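Local coordinates for putative uncharacterized protein (Xanthomonas oryzae pv. oryzae, PDB 4KL0) that binds calcium and, as an effector with the nucleoside hydrolase fold, probably belongs to the enzymes that hydrolyse N-glycosyl bonds, though its substrate is not established, at residues A[12-15]-A[16-19]; A[78-81]-A[82-86]; A[131-134]-A[135-138]; A[276-279]-A[280-284]; A[357-360]-A[361-365]. One frame throughout, in Å; residues are numbered along the deposited sequence.

Interaction 1: residues A[12-15]-A[16-19]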
loop_
_atom_site.group_PDB
_atom_site.type_symbol
_atom_site.label_atom_id
_atom_site.label_comp_id
_atom_site.label_asym_id
_atom_site.label_seq_id
_atom_site.Cartn_x
_atom_site.Cartn_y
_atom_site.Cartn_z
ATOM N N GLU A 12 -14.422 -15.843 -8.700
ATOM C CA GLU A 12 -13.043 -15.348 -8.508
ATOM C C GLU A 12 -12.182 -15.798 -9.693
ATOM O O GLU A 12 -11.415 -15.024 -10.253
ATOM C CB GLU A 12 -12.439 -15.880 -7.211
ATOM C CG GLU A 12 -12.928 -15.095 -5.996
ATOM C CD GLU A 12 -12.640 -15.829 -4.690
ATOM O OE1 GLU A 12 -12.230 -17.043 -4.690
ATOM O OE2 GLU A 12 -12.857 -15.166 -3.651
ATOM N N ALA A 13 -12.336 -17.059 -10.074
ATOM C CA ALA A 13 -11.527 -17.615 -11.146
ATOM C C ALA A 13 -11.832 -16.832 -12.429
ATOM O O ALA A 13 -10.921 -16.506 -13.191
ATOM C CB ALA A 13 -11.787 -19.121 -11.313
ATOM N N ALA A 14 -13.104 -16.484 -12.657
ATOM C CA ALA A 14 -13.468 -15.677 -13.834
ATOM C C ALA A 14 -12.895 -14.269 -13.878
ATOM O O ALA A 14 -12.556 -13.731 -14.946
ATOM C CB ALA A 14 -15.002 -15.603 -13.982
ATOM N N VAL A 15 -12.789 -13.625 -12.719
ATOM C CA VAL A 15 -12.282 -12.275 -12.760
ATOM C C VAL A 15 -10.767 -12.285 -13.021
ATOM O O VAL A 15 -10.255 -11.400 -13.652
ATOM C CB VAL A 15 -12.624 -11.439 -11.496
ATOM C CG1 VAL A 15 -11.756 -11.818 -10.371
ATOM C CG2 VAL A 15 -12.426 -9.978 -11.773
ATOM N N LEU A 16 -10.095 -13.346 -12.586
ATOM C CA LEU A 16 -8.663 -13.444 -12.789
ATOM C C LEU A 16 -8.368 -13.831 -14.249
ATOM O O LEU A 16 -7.441 -13.299 -14.863
ATOM C CB LEU A 16 -8.037 -14.414 -11.789
ATOM C CG LEU A 16 -6.549 -14.612 -12.007
ATOM C CD1 LEU A 16 -5.770 -13.313 -11.749
ATOM C CD2 LEU A 16 -6.099 -15.727 -11.037
ATOM N N ARG A 17 -9.187 -14.701 -14.821
ATOM C CA ARG A 17 -9.099 -14.958 -16.269
ATOM C C ARG A 17 -9.260 -13.670 -17.084
ATOM O O ARG A 17 -8.508 -13.393 -18.048
ATOM C CB ARG A 17 -10.207 -15.936 -16.656
ATOM C CG ARG A 17 -10.171 -16.445 -18.083
ATOM C CD ARG A 17 -11.211 -17.559 -18.219
ATOM N NE ARG A 17 -10.918 -18.675 -17.319
ATOM C CZ ARG A 17 -11.706 -19.083 -16.317
ATOM N NH1 ARG A 17 -12.894 -18.501 -16.090
ATOM N NH2 ARG A 17 -11.312 -20.086 -15.542
ATOM N N GLU A 18 -10.239 -12.863 -16.708
ATOM C CA GLU A 18 -10.473 -11.595 -17.375
ATOM C C GLU A 18 -9.299 -10.623 -17.261
ATOM O O GLU A 18 -8.914 -9.947 -18.223
ATOM C CB GLU A 18 -11.769 -10.946 -16.849
ATOM C CG GLU A 18 -12.046 -9.582 -17.492
ATOM C CD GLU A 18 -13.222 -8.814 -16.848
ATOM O OE1 GLU A 18 -13.816 -9.310 -15.839
ATOM O OE2 GLU A 18 -13.551 -7.715 -17.378
ATOM N N LEU A 19 -8.718 -10.509 -16.068
ATOM C CA LEU A 19 -7.562 -9.639 -15.940
ATOM C C LEU A 19 -6.430 -10.147 -16.838
ATOM O O LEU A 19 -5.691 -9.355 -17.442
ATOM C CB LEU A 19 -7.078 -9.601 -14.491
ATOM C CG LEU A 19 -5.737 -8.904 -14.294
ATOM C CD1 LEU A 19 -5.733 -7.414 -14.695
ATOM C CD2 LEU A 19 -5.282 -9.063 -12.863
#
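The guanidinium of Arg17 folds back over the preceding turn, and one of its faces looks onto Ala13 O, which stands 4.0 Å above the plane and off toward the rim. From an oblique direction comes the backbone of Ala14, with Arg17 NH1 3.7 Å from Ala14 CA and 4.2 Å from Ala14 CB. The long chain leaves with CG anti to the backbone N (chi1 -173°) and runs straight until it bends at chi3 (-61°), which turns the planar end back along the helix. Two alanines suit this place because their methyls are small enough for the arginine to lie alongside them. All of this belongs to one run of alpha helix, 10-20, whose i to i+4 bonds include Arg17 N to Ala13 O at 3.0 Å and Leu19 N to Val15 O, also 3.0 Å. Round the helix from the arginine, Val15 is buried; a chi1 of 77° puts CG1 between its own N and carbonyl carbon, 3.2 Å from Leu16 N, while CG2 faces Glu18 OE1 at 4.3 Å. This valine also packs on Lys360 and Ala367 of helix 358-372, a short branched side chain filling the space between the two helices. Glu18 extends fully beyond CG, and its strongest partner is Lys360, through a salt bridge. Glu12 turns away from the next turn; although buried, its carboxylate is satisfied by Ser366, Lys370 and Thr9 N. Leu16 and Leu19 bring apolar branches to the loop side chains of Leu8 and Phe57.

Interaction 2: residues A[78-81]-A[82-86]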
loop_
_atom_site.group_PDB
_atom_site.type_symbol
_atom_site.label_atom_id
_atom_site.label_comp_id
_atom_site.label_asym_id
_atom_site.label_seq_id
_atom_site.Cartn_x
_atom_site.Cartn_y
_atom_site.Cartn_z
ATOM N N GLN A 78 12.821 -5.974 7.946
ATOM C CA GLN A 78 12.981 -7.385 8.215
ATOM C C GLN A 78 11.662 -8.099 8.081
ATOM O O GLN A 78 11.616 -9.211 7.551
ATOM C CB GLN A 78 13.544 -7.603 9.597
ATOM C CG GLN A 78 15.045 -7.164 9.707
ATOM C CD GLN A 78 15.526 -7.268 11.130
ATOM O OE1 GLN A 78 15.280 -8.279 11.790
ATOM N NE2 GLN A 78 16.185 -6.227 11.631
ATOM N N LEU A 79 10.569 -7.510 8.577
ATOM C CA LEU A 79 9.277 -8.141 8.342
ATOM C C LEU A 79 8.865 -8.216 6.852
ATOM O O LEU A 79 8.361 -9.220 6.408
ATOM C CB LEU A 79 8.202 -7.428 9.166
ATOM C CG LEU A 79 6.770 -7.871 8.974
ATOM C CD1 LEU A 79 6.085 -7.618 10.229
ATOM C CD2 LEU A 79 6.095 -7.067 7.837
ATOM N N ALA A 80 9.059 -7.126 6.109
ATOM C CA ALA A 80 8.757 -7.150 4.704
ATOM C C ALA A 80 9.541 -8.250 4.011
ATOM O O ALA A 80 8.978 -9.032 3.237
ATOM C CB ALA A 80 9.003 -5.796 4.038
ATOM N N LYS A 81 10.837 -8.331 4.315
ATOM C CA LYS A 81 11.650 -9.325 3.640
ATOM C C LYS A 81 11.226 -10.745 4.048
ATOM O O LYS A 81 11.127 -11.645 3.187
ATOM C CB LYS A 81 13.124 -9.014 3.925
ATOM C CG LYS A 81 14.111 -10.047 3.334
ATOM C CD LYS A 81 14.137 -9.931 1.833
ATOM C CE LYS A 81 15.276 -10.742 1.233
ATOM N NZ LYS A 81 15.140 -10.664 -0.228
ATOM N N GLY A 82 10.903 -10.932 5.329
ATOM C CA GLY A 82 10.285 -12.183 5.774
ATOM C C GLY A 82 9.019 -12.586 5.025
ATOM O O GLY A 82 8.793 -13.777 4.733
ATOM N N VAL A 83 8.166 -11.606 4.712
ATOM C CA VAL A 83 6.963 -11.876 3.956
ATOM C C VAL A 83 7.270 -12.191 2.494
ATOM O O VAL A 83 6.779 -13.198 1.965
ATOM C CB VAL A 83 5.975 -10.706 4.061
ATOM C CG1 VAL A 83 4.801 -10.856 3.045
ATOM C CG2 VAL A 83 5.447 -10.574 5.500
ATOM N N PHE A 84 8.155 -11.416 1.861
ATOM C CA PHE A 84 8.558 -11.759 0.483
ATOM C C PHE A 84 9.153 -13.177 0.374
ATOM O O PHE A 84 8.838 -13.892 -0.566
ATOM C CB PHE A 84 9.498 -10.703 -0.092
ATOM C CG PHE A 84 8.857 -9.366 -0.249
ATOM C CD1 PHE A 84 7.652 -9.221 -0.952
ATOM C CD2 PHE A 84 9.466 -8.263 0.304
ATOM C CE1 PHE A 84 7.061 -7.928 -1.064
ATOM C CE2 PHE A 84 8.904 -6.977 0.210
ATOM C CZ PHE A 84 7.721 -6.835 -0.497
ATOM N N ASP A 85 9.950 -13.550 1.365
ATOM C CA ASP A 85 10.531 -14.908 1.407
ATOM C C ASP A 85 9.432 -15.990 1.435
ATOM O O ASP A 85 9.460 -16.978 0.672
ATOM C CB ASP A 85 11.401 -15.059 2.648
ATOM C CG ASP A 85 12.725 -14.305 2.568
ATOM O OD1 ASP A 85 13.161 -13.848 1.469
ATOM O OD2 ASP A 85 13.337 -14.197 3.656
ATOM N N ARG A 86 8.419 -15.790 2.278
ATOM C CA ARG A 86 7.276 -16.743 2.420
ATOM C C ARG A 86 6.300 -16.727 1.235
ATOM O O ARG A 86 5.472 -17.619 1.056
ATOM C CB ARG A 86 6.547 -16.430 3.714
ATOM C CG ARG A 86 7.447 -16.738 4.895
ATOM C CD ARG A 86 6.832 -16.255 6.203
ATOM N NE ARG A 86 7.594 -16.676 7.391
ATOM C CZ ARG A 86 8.718 -16.109 7.830
ATOM N NH1 ARG A 86 9.328 -15.149 7.161
ATOM N NH2 ARG A 86 9.293 -16.572 8.941
HETATM O O HOH W 1 12.659 -12.000 -0.388
#
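Phe84 lies back on the turn before it, CE2 4.0 Å from Ala80 CB and CD2 only 3.1 Å from Ala80 O. CG stands anti to the carbonyl carbon (chi1 -65°), which carries the ring back toward Ala80, where a methyl leaves room for it. This is the tight side: Leu79 CD2 meets Val83 CG2 at 4.3 Å, and the same row of apolar groups packs against Val43 and Tyr46 of helix 41-54, while Phe84 also reaches Leu60 and Val63 of strand 58-65. Helix 70-86 is the crossover of a beta-alpha-beta unit joining strands 58-65 and 93-96, as in a Rossmann-like sheet, and these side chains fill the layer between it and its neighbours. Gly82 has no side chain, which leaves space for the Arg86 guanidinium: NH1 gives a bond of 2.8 Å to Gly82 O, with the oxygen in the guanidinium plane but NH1 well above the carbonyl plane. Arg86 N approaches that oxygen from the opposite face, giving it two donors near the helix end. The polar side is looser. Lys81 and Asp85 do not touch as charges, NZ lying 4.1 Å from OD1; instead a water accepts from Lys81 NZ at 2.8 Å and donates to Asp85 OD1 at 2.7 Å. The ammonium also donates to Val92 O, so the flexible lysine ties the exposed aspartate, through water, to the loop leading into strand 93-96.

Interaction 3: residues A[131-134]-A[135-138]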
loop_
_atom_site.group_PDB
_atom_site.type_symbol
_atom_site.label_atom_id
_atom_site.label_comp_id
_atom_site.label_asym_id
_atom_site.label_seq_id
_atom_site.Cartn_x
_atom_site.Cartn_y
_atom_site.Cartn_z
ATOM N N GLY A 131 19.049 2.777 2.058
ATOM C CA GLY A 131 17.881 3.421 1.467
ATOM C C GLY A 131 17.756 3.257 -0.032
ATOM O O GLY A 131 17.726 2.137 -0.540
ATOM N N VAL A 132 17.738 4.386 -0.756
ATOM C CA VAL A 132 17.407 4.386 -2.189
ATOM C C VAL A 132 18.592 4.212 -3.170
ATOM O O VAL A 132 18.443 4.405 -4.377
ATOM C CB VAL A 132 16.683 5.671 -2.559
ATOM C CG1 VAL A 132 15.497 5.920 -1.580
ATOM C CG2 VAL A 132 17.638 6.852 -2.519
ATOM N N ARG A 133 19.753 3.823 -2.653
ATOM C CA ARG A 133 20.933 3.675 -3.516
ATOM C C ARG A 133 20.700 2.686 -4.668
ATOM O O ARG A 133 20.939 2.990 -5.863
ATOM C CB ARG A 133 22.142 3.221 -2.704
ATOM C CG ARG A 133 23.420 3.430 -3.510
ATOM C CD ARG A 133 23.780 4.924 -3.551
ATOM N NE ARG A 133 23.610 5.567 -4.866
ATOM C CZ ARG A 133 23.308 6.865 -5.026
ATOM N NH1 ARG A 133 23.129 7.649 -3.960
ATOM N NH2 ARG A 133 23.168 7.392 -6.244
ATOM N N ALA A 134 20.194 1.503 -4.325
ATOM C CA ALA A 134 19.927 0.502 -5.357
ATOM C C ALA A 134 18.895 0.974 -6.371
ATOM O O ALA A 134 19.020 0.659 -7.530
ATOM C CB ALA A 134 19.537 -0.856 -4.741
ATOM N N MET A 135 17.851 1.703 -5.931
ATOM C CA MET A 135 16.868 2.252 -6.858
ATOM C C MET A 135 17.554 3.195 -7.851
ATOM O O MET A 135 17.184 3.227 -9.035
ATOM C CB MET A 135 15.726 2.980 -6.102
ATOM C CG MET A 135 14.806 2.008 -5.317
ATOM S SD MET A 135 13.478 2.965 -4.428
ATOM C CE MET A 135 12.380 1.526 -3.912
ATOM N N CYS A 136 18.486 4.010 -7.345
ATOM C CA CYS A 136 19.236 4.931 -8.208
ATOM C C CYS A 136 19.992 4.143 -9.299
ATOM O O CYS A 136 19.853 4.421 -10.529
ATOM C CB CYS A 136 20.222 5.781 -7.398
ATOM S SG CYS A 136 19.479 7.132 -6.434
ATOM N N GLU A 137 20.787 3.171 -8.853
ATOM C CA GLU A 137 21.545 2.317 -9.785
ATOM C C GLU A 137 20.636 1.645 -10.795
ATOM O O GLU A 137 20.987 1.498 -11.967
ATOM C CB GLU A 137 22.335 1.262 -9.027
ATOM C CG GLU A 137 23.325 1.837 -8.020
ATOM C CD GLU A 137 24.223 0.757 -7.421
ATOM O OE1 GLU A 137 24.398 -0.306 -8.074
ATOM O OE2 GLU A 137 24.750 0.951 -6.299
ATOM N N ARG A 138 19.443 1.240 -10.357
ATOM C CA ARG A 138 18.526 0.587 -11.257
ATOM C C ARG A 138 17.876 1.543 -12.278
ATOM O O ARG A 138 17.656 1.159 -13.426
ATOM C CB ARG A 138 17.468 -0.234 -10.472
ATOM C CG ARG A 138 16.444 -0.902 -11.402
ATOM C CD ARG A 138 15.458 -1.784 -10.620
ATOM N NE ARG A 138 16.128 -2.778 -9.793
ATOM C CZ ARG A 138 16.520 -3.956 -10.279
ATOM N NH1 ARG A 138 16.319 -4.227 -11.572
ATOM N NH2 ARG A 138 17.103 -4.860 -9.473
HETATM O O HOH W 2 17.002 0.954 -2.911
#
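The first turn of helix 133-141 opens with Val132 at the N-cap, and its carbonyl takes the amide of Cys136 (Cys136 N to Val132 O 3.0 Å), followed by Glu137 N to Arg133 O and Arg138 N to Ala134 O. Among the side chains, Arg133 bends at chi2 and again at chi3 (-110°), which swings its guanidinium across Cys136. The sulfur sits over one face of the planar group, with NH2 3.7 Å from SG and 3.6 Å from Cys136 CB. A cysteine is slim and polarisable enough to lie under the arginine, while SG also meets Val132 CG2 at 4.3 Å. Helix 133-141 leads into strand 146-150 of the central sheet of this Rossmann-like nucleoside hydrolase fold, and its inner side covers that sheet. There Met135, extended beyond CG, inserts its flexible thioether among Leu31, Phe33 and Val64 of the strands and Leu160 of helix 155-163. Glu137 crosses Arg133 at about a right angle, OE2 4.0 Å from Arg133 CG; the charged groups are nearly coplanar but do not meet, with NE 5.0 Å from OE2. Arg138, bent at chi3, reaches strand 58-65, where its NE forms a salt bridge with Asp62. Gly131, just before the N-cap, has a positive phi of 43°, a backbone shape that glycine adopts readily. A water bridges this loop to the first turn, donating to Gly131 O at 2.7 Å and accepting from Met135 N at 3.2 Å.

Interaction 4: residues A[276-279]-A[280-284]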
loop_
_atom_site.group_PDB
_atom_site.type_symbol
_atom_site.label_atom_id
_atom_site.label_comp_id
_atom_site.label_asym_id
_atom_site.label_seq_id
_atom_site.Cartn_x
_atom_site.Cartn_y
_atom_site.Cartn_z
ATOM N N LEU A 276 -14.743 8.467 20.071
ATOM C CA LEU A 276 -15.355 7.338 19.338
ATOM C C LEU A 276 -16.360 6.645 20.226
ATOM O O LEU A 276 -16.217 6.647 21.443
ATOM C CB LEU A 276 -14.303 6.311 18.863
ATOM C CG LEU A 276 -13.134 6.881 18.054
ATOM C CD1 LEU A 276 -12.306 5.718 17.462
ATOM C CD2 LEU A 276 -13.624 7.781 16.963
ATOM N N ASP A 277 -17.408 6.097 19.631
ATOM C CA ASP A 277 -18.383 5.373 20.437
ATOM C C ASP A 277 -18.938 4.171 19.683
ATOM O O ASP A 277 -18.584 3.954 18.523
ATOM C CB ASP A 277 -19.515 6.290 20.897
ATOM C CG ASP A 277 -20.155 7.055 19.754
ATOM O OD1 ASP A 277 -20.128 6.581 18.595
ATOM O OD2 ASP A 277 -20.687 8.169 19.997
ATOM N N THR A 278 -19.784 3.395 20.349
ATOM C CA THR A 278 -20.291 2.153 19.747
ATOM C C THR A 278 -20.990 2.451 18.427
ATOM O O THR A 278 -20.897 1.659 17.459
ATOM C CB THR A 278 -21.230 1.415 20.712
ATOM O OG1 THR A 278 -20.511 1.005 21.888
ATOM C CG2 THR A 278 -21.840 0.173 20.014
ATOM N N ALA A 279 -21.683 3.585 18.369
ATOM C CA ALA A 279 -22.357 4.042 17.159
ATOM C C ALA A 279 -21.386 4.332 16.028
ATOM O O ALA A 279 -21.688 4.105 14.838
ATOM C CB ALA A 279 -23.161 5.295 17.455
ATOM N N TRP A 280 -20.216 4.835 16.374
ATOM C CA TRP A 280 -19.268 5.124 15.323
ATOM C C TRP A 280 -18.736 3.788 14.792
ATOM O O TRP A 280 -18.503 3.640 13.593
ATOM C CB TRP A 280 -18.120 5.947 15.852
ATOM C CG TRP A 280 -17.005 5.995 14.905
ATOM C CD1 TRP A 280 -16.834 6.885 13.900
ATOM C CD2 TRP A 280 -15.891 5.086 14.837
ATOM N NE1 TRP A 280 -15.669 6.632 13.232
ATOM C CE2 TRP A 280 -15.067 5.525 13.781
ATOM C CE3 TRP A 280 -15.505 3.965 15.580
ATOM C CZ2 TRP A 280 -13.875 4.868 13.421
ATOM C CZ3 TRP A 280 -14.317 3.325 15.252
ATOM C CH2 TRP A 280 -13.509 3.781 14.172
ATOM N N PHE A 281 -18.588 2.825 15.684
ATOM C CA PHE A 281 -18.038 1.527 15.288
ATOM C C PHE A 281 -19.011 0.772 14.351
ATOM O O PHE A 281 -18.611 0.314 13.263
ATOM C CB PHE A 281 -17.702 0.674 16.492
ATOM C CG PHE A 281 -17.010 -0.610 16.134
ATOM C CD1 PHE A 281 -17.734 -1.708 15.665
ATOM C CD2 PHE A 281 -15.638 -0.740 16.299
ATOM C CE1 PHE A 281 -17.098 -2.897 15.310
ATOM C CE2 PHE A 281 -15.004 -1.944 15.954
ATOM C CZ PHE A 281 -15.754 -3.029 15.475
ATOM N N PHE A 282 -20.270 0.623 14.774
ATOM C CA PHE A 282 -21.274 0.026 13.869
ATOM C C PHE A 282 -21.404 0.775 12.503
ATOM O O PHE A 282 -21.513 0.152 11.424
ATOM C CB PHE A 282 -22.625 -0.169 14.604
ATOM C CG PHE A 282 -22.685 -1.446 15.407
ATOM C CD1 PHE A 282 -23.476 -2.521 14.983
ATOM C CD2 PHE A 282 -21.915 -1.606 16.524
ATOM C CE1 PHE A 282 -23.489 -3.724 15.689
ATOM C CE2 PHE A 282 -21.921 -2.793 17.246
ATOM C CZ PHE A 282 -22.716 -3.861 16.839
ATOM N N ARG A 283 -21.343 2.096 12.523
ATOM C CA ARG A 283 -21.477 2.889 11.299
ATOM C C ARG A 283 -20.226 2.805 10.406
ATOM O O ARG A 283 -20.252 3.078 9.186
ATOM C CB ARG A 283 -21.784 4.339 11.681
ATOM C CG ARG A 283 -21.642 5.362 10.586
ATOM C CD ARG A 283 -22.084 6.738 11.090
ATOM N NE ARG A 283 -21.037 7.533 11.751
ATOM C CZ ARG A 283 -21.045 7.873 13.046
ATOM N NH1 ARG A 283 -22.021 7.468 13.843
ATOM N NH2 ARG A 283 -20.073 8.618 13.554
ATOM N N THR A 284 -19.114 2.422 11.012
ATOM C CA THR A 284 -17.886 2.363 10.264
ATOM C C THR A 284 -17.665 0.963 9.704
ATOM O O THR A 284 -17.185 0.841 8.560
ATOM C CB THR A 284 -16.700 2.740 11.126
ATOM O OG1 THR A 284 -16.789 4.128 11.465
ATOM C CG2 THR A 284 -15.395 2.531 10.361
#
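Leu276 and Trp280 lie side by side and point the same way, the leucine spread over one face of the indole. Its CD1 stands 4.0 Å from the centroid of the six-membered ring, 18° off the ring normal, a CH-pi contact, while CD2 covers the middle of the bicycle. Thr284 OG1 lies over the opposite face, toward the rim, turned to its bond with Trp280 O, to which it donates at 2.8 Å. With chi1 at 167°, the indole swings away from the backbone N and back beside Leu276. The turn between them is a helix N-terminus: Asp277 is the N-cap of helix 278-285, and its OD1 accepts from Trp280 N at 2.8 Å, nearly along the C-O axis. A short acid suits this place, since its carboxylate can reach an amide of the first turn. Beyond the cap, Thr278 and Phe282 also run side by side, the methyl CG2 3.9 Å from Phe282 CD2, with Thr278 O at the ring's edge. The aromatic side chains meet helix 248-269, Trp280 touching Leu264 and Ile268 and Phe281 turning edge-to-face with Trp265.

Interaction 5: residues A[357-360]-A[361-365]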
loop_
_atom_site.group_PDB
_atom_site.type_symbol
_atom_site.label_atom_id
_atom_site.label_comp_id
_atom_site.label_asym_id
_atom_site.label_seq_id
_atom_site.Cartn_x
_atom_site.Cartn_y
_atom_site.Cartn_z
ATOM N N ARG A 357 -16.046 0.125 -10.627
ATOM C CA ARG A 357 -16.424 -1.271 -10.437
ATOM C C ARG A 357 -16.031 -1.839 -9.070
ATOM O O ARG A 357 -15.188 -2.735 -8.994
ATOM C CB ARG A 357 -15.833 -2.176 -11.554
ATOM C CG ARG A 357 -16.079 -1.719 -13.018
ATOM C CD ARG A 357 -17.531 -1.924 -13.460
ATOM N NE ARG A 357 -17.763 -1.511 -14.853
ATOM C CZ ARG A 357 -18.693 -0.622 -15.233
ATOM N NH1 ARG A 357 -19.487 -0.039 -14.331
ATOM N NH2 ARG A 357 -18.838 -0.310 -16.523
ATOM N N PRO A 358 -16.684 -1.371 -7.984
ATOM C CA PRO A 358 -16.249 -1.802 -6.656
ATOM C C PRO A 358 -16.467 -3.269 -6.334
ATOM O O PRO A 358 -15.652 -3.814 -5.573
ATOM C CB PRO A 358 -17.053 -0.897 -5.705
ATOM C CG PRO A 358 -18.230 -0.510 -6.484
ATOM C CD PRO A 358 -17.868 -0.493 -7.919
ATOM N N GLU A 359 -17.526 -3.919 -6.839
ATOM C CA GLU A 359 -17.695 -5.344 -6.478
ATOM C C GLU A 359 -16.656 -6.165 -7.234
ATOM O O GLU A 359 -16.144 -7.159 -6.716
ATOM C CB GLU A 359 -19.128 -5.884 -6.687
ATOM C CG GLU A 359 -19.302 -7.403 -6.379
ATOM C CD GLU A 359 -18.786 -7.885 -4.983
ATOM O OE1 GLU A 359 -18.126 -8.960 -4.952
ATOM O OE2 GLU A 359 -19.060 -7.234 -3.923
ATOM N N LYS A 360 -16.305 -5.714 -8.438
ATOM C CA LYS A 360 -15.229 -6.362 -9.168
ATOM C C LYS A 360 -13.854 -6.123 -8.490
ATOM O O LYS A 360 -13.029 -7.015 -8.458
ATOM C CB LYS A 360 -15.188 -5.911 -10.626
ATOM C CG LYS A 360 -14.064 -6.586 -11.439
ATOM C CD LYS A 360 -14.509 -6.993 -12.796
ATOM C CE LYS A 360 -14.580 -5.862 -13.763
ATOM N NZ LYS A 360 -15.175 -6.382 -15.048
ATOM N N ALA A 361 -13.627 -4.914 -7.999
ATOM C CA ALA A 361 -12.409 -4.654 -7.216
ATOM C C ALA A 361 -12.322 -5.582 -6.010
ATOM O O ALA A 361 -11.247 -6.157 -5.708
ATOM C CB ALA A 361 -12.348 -3.170 -6.792
ATOM N N ARG A 362 -13.427 -5.737 -5.275
ATOM C CA ARG A 362 -13.454 -6.679 -4.148
ATOM C C ARG A 362 -13.107 -8.113 -4.575
ATOM O O ARG A 362 -12.307 -8.796 -3.922
ATOM C CB ARG A 362 -14.842 -6.713 -3.499
ATOM C CG ARG A 362 -15.232 -5.474 -2.699
ATOM C CD ARG A 362 -16.567 -5.757 -1.945
ATOM N NE ARG A 362 -17.096 -4.506 -1.394
ATOM C CZ ARG A 362 -18.010 -3.742 -1.989
ATOM N NH1 ARG A 362 -18.537 -4.109 -3.168
ATOM N NH2 ARG A 362 -18.412 -2.614 -1.395
ATOM N N LEU A 363 -13.714 -8.565 -5.685
ATOM C CA LEU A 363 -13.560 -9.934 -6.157
ATOM C C LEU A 363 -12.128 -10.160 -6.693
ATOM O O LEU A 363 -11.471 -11.166 -6.404
ATOM C CB LEU A 363 -14.601 -10.190 -7.264
ATOM C CG LEU A 363 -15.073 -11.598 -7.526
ATOM C CD1 LEU A 363 -15.668 -12.190 -6.262
ATOM C CD2 LEU A 363 -16.127 -11.505 -8.622
ATOM N N LEU A 364 -11.620 -9.185 -7.425
ATOM C CA LEU A 364 -10.220 -9.231 -7.888
ATOM C C LEU A 364 -9.182 -9.226 -6.755
ATOM O O LEU A 364 -8.200 -10.012 -6.791
ATOM C CB LEU A 364 -9.940 -8.124 -8.883
ATOM C CG LEU A 364 -8.540 -8.197 -9.478
ATOM C CD1 LEU A 364 -8.388 -9.492 -10.307
ATOM C CD2 LEU A 364 -8.303 -6.983 -10.315
ATOM N N LEU A 365 -9.384 -8.384 -5.740
ATOM C CA LEU A 365 -8.489 -8.437 -4.566
ATOM C C LEU A 365 -8.518 -9.827 -3.947
ATOM O O LEU A 365 -7.449 -10.388 -3.669
ATOM C CB LEU A 365 -8.879 -7.390 -3.507
ATOM C CG LEU A 365 -8.561 -5.954 -3.927
ATOM C CD1 LEU A 365 -9.330 -4.965 -3.027
ATOM C CD2 LEU A 365 -7.059 -5.585 -3.900
#
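Arg362 has two polar partners: its NE donates to Ala233 O in a neighbouring loop, and its NH1 forms a salt bridge with Glu359 OE2, one turn back, at 3.3 Å. The salt bridge is an imperfect one: the N-H...O angle is 139°, NH1 lies above the carboxylate plane, and the oxygen is tilted out of the guanidinium plane. The chains cross at about a right angle, Glu359 bent at chi2 (52°) and Arg362 extended from CG to NE, which brings OE2 to 3.5 Å from Arg362 CD as well. Glu359 CB lies at the guanidinium edge. Behind them the helical bonds begin at the N-cap, Arg357, whose carbonyl takes Ala361 N at 2.9 Å; Pro358 follows, well placed in a first turn where its missing N-H costs no helical bond. Ala361 CB lies 3.6 Å from Pro358 O, and this small residue also touches Leu333 of helix 327-333. Leu363 and Leu364 pack on helix 10-20, and Leu365 on helix 317-325. The acid near the N-terminus should be favoured by the helix dipole; its ion pair ties two successive turns of one helix and probably steadies the arginine, whose NE makes the link to the loop.

All five contacts are local, each on a single helix, and they follow one another along the chain from interaction 1 to interaction 5. Only interactions 1 and 5 touch, their centres about 11 Å apart: helices 10-20 and 358-372 meet by a salt bridge and by side-chain packing, so the N-terminal and C-terminal helices are joined on one side of the fold. Interactions 2 and 3 flank the central sheet elsewhere, with nearest atoms about 10 Å apart. Interaction 4 belongs to a peripheral helical part, on helix 278-285 beside helix 248-269; its centre is about 44 Å from that of interaction 3, on the opposite side of the chain's centre.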